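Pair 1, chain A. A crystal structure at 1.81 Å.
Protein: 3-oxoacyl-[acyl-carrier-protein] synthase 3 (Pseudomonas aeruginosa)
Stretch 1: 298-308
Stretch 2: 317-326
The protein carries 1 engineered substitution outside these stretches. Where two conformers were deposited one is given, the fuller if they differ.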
# COMPACT_ATOMS: atom_id res chain seq x y z
N ILE A 298 -20.57 18.49 15.97
CA ILE A 298 -19.90 18.02 17.18
C ILE A 298 -18.45 18.53 17.23
O ILE A 298 -17.94 18.83 18.31
CB ILE A 298 -19.90 16.47 17.24
CG1 ILE A 298 -21.26 15.96 17.71
CG2 ILE A 298 -18.78 15.94 18.15
CD1 ILE A 298 -21.44 14.47 17.53
N LEU A 299 -17.82 18.66 16.07
CA LEU A 299 -16.39 18.94 16.00
C LEU A 299 -16.10 20.43 16.19
O LEU A 299 -16.64 21.27 15.47
CB LEU A 299 -15.82 18.47 14.67
CG LEU A 299 -16.05 17.00 14.33
CD1 LEU A 299 -15.42 16.66 12.99
CD2 LEU A 299 -15.52 16.11 15.44
N ARG A 300 -15.23 20.73 17.15
CA ARG A 300 -14.89 22.10 17.51
C ARG A 300 -13.73 22.62 16.68
O ARG A 300 -12.73 21.92 16.53
CB ARG A 300 -14.44 22.16 18.97
CG ARG A 300 -15.52 21.98 20.01
CD ARG A 300 -14.89 21.93 21.40
NE ARG A 300 -13.94 23.02 21.63
CZ ARG A 300 -14.20 24.14 22.31
NH1 ARG A 300 -15.39 24.36 22.87
NH2 ARG A 300 -13.24 25.06 22.44
N ASP A 301 -13.85 23.85 16.19
CA ASP A 301 -12.73 24.54 15.56
C ASP A 301 -11.55 24.57 16.53
O ASP A 301 -11.67 25.11 17.63
CB ASP A 301 -13.10 25.99 15.20
CG ASP A 301 -14.31 26.10 14.27
OD1 ASP A 301 -14.56 25.16 13.49
OD2 ASP A 301 -14.99 27.14 14.32
N GLY A 302 -10.43 23.97 16.15
CA GLY A 302 -9.22 23.97 16.99
C GLY A 302 -9.25 23.00 18.16
O GLY A 302 -8.34 23.01 18.99
N GLY A 303 -10.27 22.16 18.23
CA GLY A 303 -10.38 21.18 19.31
C GLY A 303 -9.28 20.14 19.25
O GLY A 303 -8.88 19.69 18.17
N ASN A 304 -8.76 19.77 20.41
CA ASN A 304 -7.74 18.72 20.50
C ASN A 304 -8.34 17.37 20.12
O ASN A 304 -9.34 16.95 20.71
CB ASN A 304 -7.16 18.65 21.92
CG ASN A 304 -6.45 19.93 22.32
OD1 ASN A 304 -5.88 20.63 21.48
ND2 ASN A 304 -6.48 20.23 23.62
N MET A 305 -7.74 16.71 19.14
CA MET A 305 -8.28 15.48 18.58
C MET A 305 -7.21 14.39 18.43
O MET A 305 -6.05 14.67 18.11
CB MET A 305 -8.89 15.78 17.21
CG MET A 305 -9.44 14.56 16.45
SD MET A 305 -10.13 15.04 14.86
CE MET A 305 -11.75 15.61 15.36
N VAL A 306 -7.62 13.15 18.68
CA VAL A 306 -6.82 11.98 18.36
C VAL A 306 -7.66 10.99 17.54
O VAL A 306 -8.82 10.70 17.87
CB VAL A 306 -6.28 11.29 19.62
CG1 VAL A 306 -5.61 9.95 19.29
CG2 VAL A 306 -5.30 12.22 20.33
N LEU A 307 -7.06 10.52 16.45
CA LEU A 307 -7.61 9.46 15.64
C LEU A 307 -6.82 8.21 16.00
O LEU A 307 -5.60 8.27 16.13
CB LEU A 307 -7.46 9.76 14.15
CG LEU A 307 -7.82 11.16 13.68
CD1 LEU A 307 -7.59 11.30 12.17
CD2 LEU A 307 -9.26 11.50 14.03
N THR A 308 -7.50 7.09 16.16
CA THR A 308 -6.82 5.87 16.56
C THR A 308 -7.43 4.63 15.91
O THR A 308 -8.65 4.53 15.74
CB THR A 308 -6.79 5.74 18.10
OG1 THR A 308 -5.98 4.61 18.48
CG2 THR A 308 -8.19 5.58 18.66
N GLY A 317 -2.30 2.21 15.58
CA GLY A 317 -1.66 3.52 15.57
C GLY A 317 -2.61 4.64 15.91
O GLY A 317 -3.83 4.46 15.90
N SER A 318 -2.04 5.80 16.24
CA SER A 318 -2.83 6.99 16.51
C SER A 318 -2.12 8.22 15.97
O SER A 318 -0.91 8.21 15.74
CB SER A 318 -3.08 7.15 18.01
OG SER A 318 -3.60 5.97 18.58
N VAL A 319 -2.90 9.28 15.77
CA VAL A 319 -2.41 10.58 15.30
C VAL A 319 -3.11 11.68 16.08
O VAL A 319 -4.32 11.61 16.27
CB VAL A 319 -2.74 10.80 13.81
CG1 VAL A 319 -1.98 12.02 13.28
CG2 VAL A 319 -2.42 9.56 12.99
N ALA A 320 -2.35 12.68 16.53
CA ALA A 320 -2.92 13.84 17.21
C ALA A 320 -2.95 15.02 16.25
O ALA A 320 -2.01 15.21 15.48
CB ALA A 320 -2.10 14.20 18.43
N LEU A 321 -4.01 15.81 16.31
CA LEU A 321 -4.11 17.06 15.57
C LEU A 321 -5.13 17.97 16.26
O LEU A 321 -5.94 17.50 17.05
CB LEU A 321 -4.53 16.82 14.12
CG LEU A 321 -5.97 16.35 13.84
CD1 LEU A 321 -6.31 16.50 12.35
CD2 LEU A 321 -6.20 14.90 14.30
N ARG A 322 -5.07 19.27 15.97
CA ARG A 322 -6.16 20.16 16.34
C ARG A 322 -7.07 20.27 15.13
O ARG A 322 -6.59 20.42 14.00
CB ARG A 322 -5.64 21.53 16.77
CG ARG A 322 -4.89 21.49 18.11
CD ARG A 322 -4.45 22.87 18.57
NE ARG A 322 -3.65 23.54 17.54
CZ ARG A 322 -3.93 24.73 16.99
NH1 ARG A 322 -4.98 25.45 17.37
NH2 ARG A 322 -3.12 25.21 16.06
N TRP A 323 -8.37 20.14 15.35
CA TRP A 323 -9.32 20.05 14.23
C TRP A 323 -9.46 21.42 13.57
O TRP A 323 -9.69 22.42 14.26
CB TRP A 323 -10.69 19.53 14.71
CG TRP A 323 -11.67 19.34 13.59
CD1 TRP A 323 -12.78 20.09 13.34
CD2 TRP A 323 -11.60 18.37 12.55
NE1 TRP A 323 -13.42 19.62 12.21
CE2 TRP A 323 -12.71 18.56 11.71
CE3 TRP A 323 -10.70 17.34 12.25
CZ2 TRP A 323 -12.95 17.77 10.58
CZ3 TRP A 323 -10.94 16.55 11.13
CH2 TRP A 323 -12.06 16.78 10.31
N PRO A 324 -9.32 21.47 12.23
CA PRO A 324 -9.40 22.74 11.52
C PRO A 324 -10.83 23.09 11.14
O PRO A 324 -11.74 22.28 11.32
CB PRO A 324 -8.57 22.47 10.27
CG PRO A 324 -8.82 21.04 9.97
CD PRO A 324 -9.04 20.36 11.30
N LYS A 325 -11.01 24.29 10.61
CA LYS A 325 -12.31 24.73 10.12
C LYS A 325 -12.57 24.09 8.76
O LYS A 325 -11.96 24.49 7.76
CB LYS A 325 -12.36 26.25 10.02
CG LYS A 325 -12.11 26.97 11.35
CD LYS A 325 -11.94 28.46 11.16
CE LYS A 325 -11.61 29.15 12.48
NZ LYS A 325 -10.32 28.67 13.07
N ILE A 326 -13.45 23.10 8.72
CA ILE A 326 -13.76 22.37 7.48
C ILE A 326 -15.17 22.70 7.03
O ILE A 326 -16.10 22.69 7.84
CB ILE A 326 -13.64 20.84 7.66
CG1 ILE A 326 -12.19 20.45 7.98
CG2 ILE A 326 -14.12 20.10 6.41
CD1 ILE A 326 -11.20 20.76 6.86

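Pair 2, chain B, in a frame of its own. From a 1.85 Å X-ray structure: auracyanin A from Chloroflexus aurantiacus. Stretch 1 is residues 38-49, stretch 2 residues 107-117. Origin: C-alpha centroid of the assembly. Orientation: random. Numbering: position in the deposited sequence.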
# COMPACT_ATOMS: atom_id res chain seq x y z
N THR B 38 2.29 7.71 -10.69
CA THR B 38 3.56 8.03 -11.28
C THR B 38 4.20 9.13 -10.47
O THR B 38 3.55 10.12 -10.16
CB THR B 38 3.43 8.51 -12.72
OG1 THR B 38 2.77 7.51 -13.49
CG2 THR B 38 4.80 8.75 -13.32
N VAL B 39 5.45 8.91 -10.09
CA VAL B 39 6.23 9.89 -9.35
C VAL B 39 7.62 9.90 -9.98
O VAL B 39 7.91 9.09 -10.86
CB VAL B 39 6.30 9.58 -7.84
CG1 VAL B 39 4.88 9.66 -7.21
CG2 VAL B 39 6.92 8.21 -7.56
N SER B 40 8.47 10.81 -9.50
CA SER B 40 9.89 10.89 -9.92
C SER B 40 10.76 10.25 -8.86
O SER B 40 10.46 10.34 -7.69
CB SER B 40 10.33 12.34 -10.10
OG SER B 40 9.34 13.08 -10.78
N ALA B 41 11.86 9.63 -9.27
CA ALA B 41 12.78 9.03 -8.32
C ALA B 41 13.30 10.09 -7.32
O ALA B 41 13.60 11.22 -7.69
CB ALA B 41 13.94 8.38 -9.06
N GLY B 42 13.37 9.74 -6.05
CA GLY B 42 13.90 10.64 -5.01
C GLY B 42 12.89 11.68 -4.53
O GLY B 42 13.14 12.37 -3.54
N GLN B 43 11.77 11.82 -5.24
CA GLN B 43 10.74 12.77 -4.86
C GLN B 43 10.12 12.40 -3.52
O GLN B 43 9.90 11.21 -3.26
CB GLN B 43 9.66 12.83 -5.95
CG GLN B 43 8.56 13.83 -5.68
CD GLN B 43 7.62 13.99 -6.85
OE1 GLN B 43 7.36 13.06 -7.60
NE2 GLN B 43 7.10 15.20 -7.01
N THR B 44 9.83 13.41 -2.69
CA THR B 44 9.08 13.22 -1.45
C THR B 44 7.59 13.11 -1.79
O THR B 44 6.98 14.06 -2.32
CB THR B 44 9.30 14.37 -0.40
OG1 THR B 44 10.68 14.48 -0.08
CG2 THR B 44 8.54 14.08 0.90
N VAL B 45 7.05 11.92 -1.49
CA VAL B 45 5.67 11.53 -1.77
C VAL B 45 4.95 11.27 -0.45
O VAL B 45 5.44 10.49 0.38
CB VAL B 45 5.59 10.21 -2.59
CG1 VAL B 45 4.09 9.88 -2.96
CG2 VAL B 45 6.46 10.28 -3.82
N THR B 46 3.85 11.97 -0.22
CA THR B 46 2.94 11.66 0.86
C THR B 46 1.73 10.96 0.21
O THR B 46 1.05 11.53 -0.63
CB THR B 46 2.50 12.91 1.68
OG1 THR B 46 3.65 13.54 2.28
CG2 THR B 46 1.50 12.50 2.78
N ILE B 47 1.52 9.70 0.55
CA ILE B 47 0.29 9.00 0.20
C ILE B 47 -0.74 9.25 1.29
O ILE B 47 -0.49 9.02 2.47
CB ILE B 47 0.54 7.47 0.02
CG1 ILE B 47 1.51 7.22 -1.14
CG2 ILE B 47 -0.79 6.73 -0.13
CD1 ILE B 47 0.92 7.36 -2.48
N ARG B 48 -1.85 9.83 0.88
CA ARG B 48 -2.97 10.05 1.74
C ARG B 48 -4.05 9.05 1.31
O ARG B 48 -4.70 9.22 0.29
CB ARG B 48 -3.44 11.49 1.62
CG ARG B 48 -4.58 11.86 2.57
CD ARG B 48 -4.89 13.36 2.49
NE ARG B 48 -6.12 13.69 3.21
CZ ARG B 48 -6.21 13.88 4.53
NH1 ARG B 48 -5.13 13.80 5.32
NH2 ARG B 48 -7.39 14.17 5.07
N PHE B 49 -4.19 7.99 2.09
CA PHE B 49 -5.05 6.89 1.76
C PHE B 49 -6.33 7.01 2.53
O PHE B 49 -6.33 7.04 3.74
CB PHE B 49 -4.34 5.60 2.11
CG PHE B 49 -5.15 4.37 1.89
CD1 PHE B 49 -5.77 4.13 0.70
CD2 PHE B 49 -5.27 3.42 2.91
CE1 PHE B 49 -6.49 2.97 0.47
CE2 PHE B 49 -6.01 2.27 2.70
CZ PHE B 49 -6.65 2.06 1.46
N VAL B 107 -5.42 7.82 6.42
CA VAL B 107 -4.10 7.67 6.96
C VAL B 107 -3.09 8.20 5.95
O VAL B 107 -3.39 8.40 4.78
CB VAL B 107 -3.80 6.22 7.32
CG1 VAL B 107 -4.84 5.69 8.30
CG2 VAL B 107 -3.75 5.33 6.08
N GLU B 108 -1.87 8.44 6.41
CA GLU B 108 -0.83 8.97 5.53
C GLU B 108 0.45 8.25 5.74
O GLU B 108 0.80 7.88 6.85
CB GLU B 108 -0.54 10.46 5.78
CG GLU B 108 -1.73 11.38 5.51
CD GLU B 108 -1.35 12.87 5.53
OE1 GLU B 108 -1.83 13.61 4.63
OE2 GLU B 108 -0.59 13.30 6.45
N VAL B 109 1.19 8.11 4.66
CA VAL B 109 2.61 7.75 4.74
C VAL B 109 3.44 8.63 3.82
O VAL B 109 3.10 8.77 2.66
CB VAL B 109 2.85 6.26 4.39
CG1 VAL B 109 2.05 5.85 3.20
CG2 VAL B 109 4.35 6.02 4.14
N THR B 110 4.50 9.25 4.36
CA THR B 110 5.44 10.02 3.56
C THR B 110 6.71 9.21 3.35
O THR B 110 7.26 8.64 4.31
CB THR B 110 5.79 11.37 4.26
OG1 THR B 110 4.59 12.12 4.50
CG2 THR B 110 6.72 12.21 3.44
N PHE B 111 7.17 9.12 2.10
CA PHE B 111 8.40 8.38 1.79
C PHE B 111 9.15 9.07 0.65
O PHE B 111 8.61 9.91 -0.05
CB PHE B 111 8.10 6.92 1.45
CG PHE B 111 7.32 6.72 0.17
CD1 PHE B 111 7.95 6.37 -1.02
CD2 PHE B 111 5.93 6.83 0.16
CE1 PHE B 111 7.24 6.18 -2.18
CE2 PHE B 111 5.21 6.63 -1.01
CZ PHE B 111 5.86 6.31 -2.17
N THR B 112 10.42 8.75 0.54
CA THR B 112 11.24 9.16 -0.58
C THR B 112 11.07 8.11 -1.67
O THR B 112 11.32 6.93 -1.45
CB THR B 112 12.71 9.22 -0.20
OG1 THR B 112 12.91 10.22 0.81
CG2 THR B 112 13.58 9.56 -1.43
N ALA B 113 10.70 8.54 -2.87
CA ALA B 113 10.43 7.58 -3.93
C ALA B 113 11.69 6.83 -4.24
O ALA B 113 12.78 7.44 -4.24
CB ALA B 113 9.97 8.26 -5.16
N PRO B 114 11.59 5.52 -4.50
CA PRO B 114 12.77 4.70 -4.78
C PRO B 114 13.43 5.03 -6.13
O PRO B 114 13.07 5.99 -6.79
CB PRO B 114 12.21 3.29 -4.78
CG PRO B 114 10.77 3.44 -5.15
CD PRO B 114 10.35 4.71 -4.51
N ALA B 115 14.38 4.21 -6.55
CA ALA B 115 15.00 4.37 -7.87
C ALA B 115 13.98 4.20 -8.99
O ALA B 115 12.95 3.57 -8.79
CB ALA B 115 16.13 3.35 -8.04
N ALA B 116 14.27 4.78 -10.16
CA ALA B 116 13.44 4.58 -11.35
C ALA B 116 13.10 3.11 -11.57
O ALA B 116 13.94 2.23 -11.39
CB ALA B 116 14.11 5.15 -12.60
N GLY B 117 11.86 2.86 -11.98
CA GLY B 117 11.32 1.50 -12.05
C GLY B 117 9.81 1.46 -11.79
O GLY B 117 9.16 2.49 -11.66

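The sharpest difference lies where Trp323(A) of pair 1 matches Ala113(B) of pair 2: an indole against a single methyl on nearly the same backbone. In pair 1 the ring, at chi1 t, reaches both Leu299(A), CD1 of which lies 3.5 Å from CE2 of Trp323(A), and Met305(A), whose SD lies 3.5 Å from CE3 of Trp323(A) in an oblique sulfur-aromatic contact. In pair 2 both matching partners are valines, shorter than Leu299(A) and Met305(A): CG2 of Val39(B) comes to 3.9 Å from CB of Ala113(B), and CG2 of Val45(B) to 4.3 Å from the same methyl.

The shared geometry is an antiparallel strand pair entered through a type II turn; 14 central residues superpose with an RMSD of 0.4 Å. Strand directions differ by 161° in pair 1 and 164° in pair 2. The turns, Arg300(A) to Gly303(A) and Ser40(B) to Gln43(B), place Gly302(A) and Gly42(B) at positive phi, which favours glycine. Across the gap, Gly302(A) N donates to Trp323(A) O at 2.6 Å and Gly42(B) N to Ala113(B) O at 3.0 Å. The next position returns a bond: Trp323(A) N to Gly303(A) O at 2.9 Å, Ala113(B) N to Gln43(B) O at 2.8 Å. Gln43(B) also braces its own turn, its OE1 accepting from Ser40(B) N at 3.1 Å; Gly303(A) has no side chain to do so.

Further along, reciprocal backbone bonds join Met305(A) with Leu321(A) and Leu307(A) with Val319(A), matched by Val45(B) with Phe111(B) and Ile47(B) with Val109(B). On the face carrying these residues, Leu321(A) and Phe111(B) both adopt chi1 p, and their ends come nearer the opposing strand. CD2 of Leu321(A) lies 3.9 Å from CG of Met305(A) and 4.1 Å from CG of Leu307(A). The phenyl ring instead receives CB of Val45(B) over one face, 4.2 Å from the Phe111(B) ring centroid, while CG1 of Ile47(B) meets its edge, 3.7 Å from CE2 of Phe111(B).

On the other face pair 2 is the more polar or charged at two successive pairings. Val306(A) and Ala320(A) touch loosely, CG2 to CB 4.2 Å; the matching Thr46(B) and Thr110(B) share a hydrogen bond between their OG1 atoms at 2.8 Å. One pair along, OG1 of Thr308(A) and OG of Ser318(A) are hydrogen-bonded at 2.7 Å, whereas Arg48(B) and Glu108(B) form a salt bridge whose hydrogen bond, Arg48(B) NH1 to Glu108(B) OE1 at 3.4 Å, is weak.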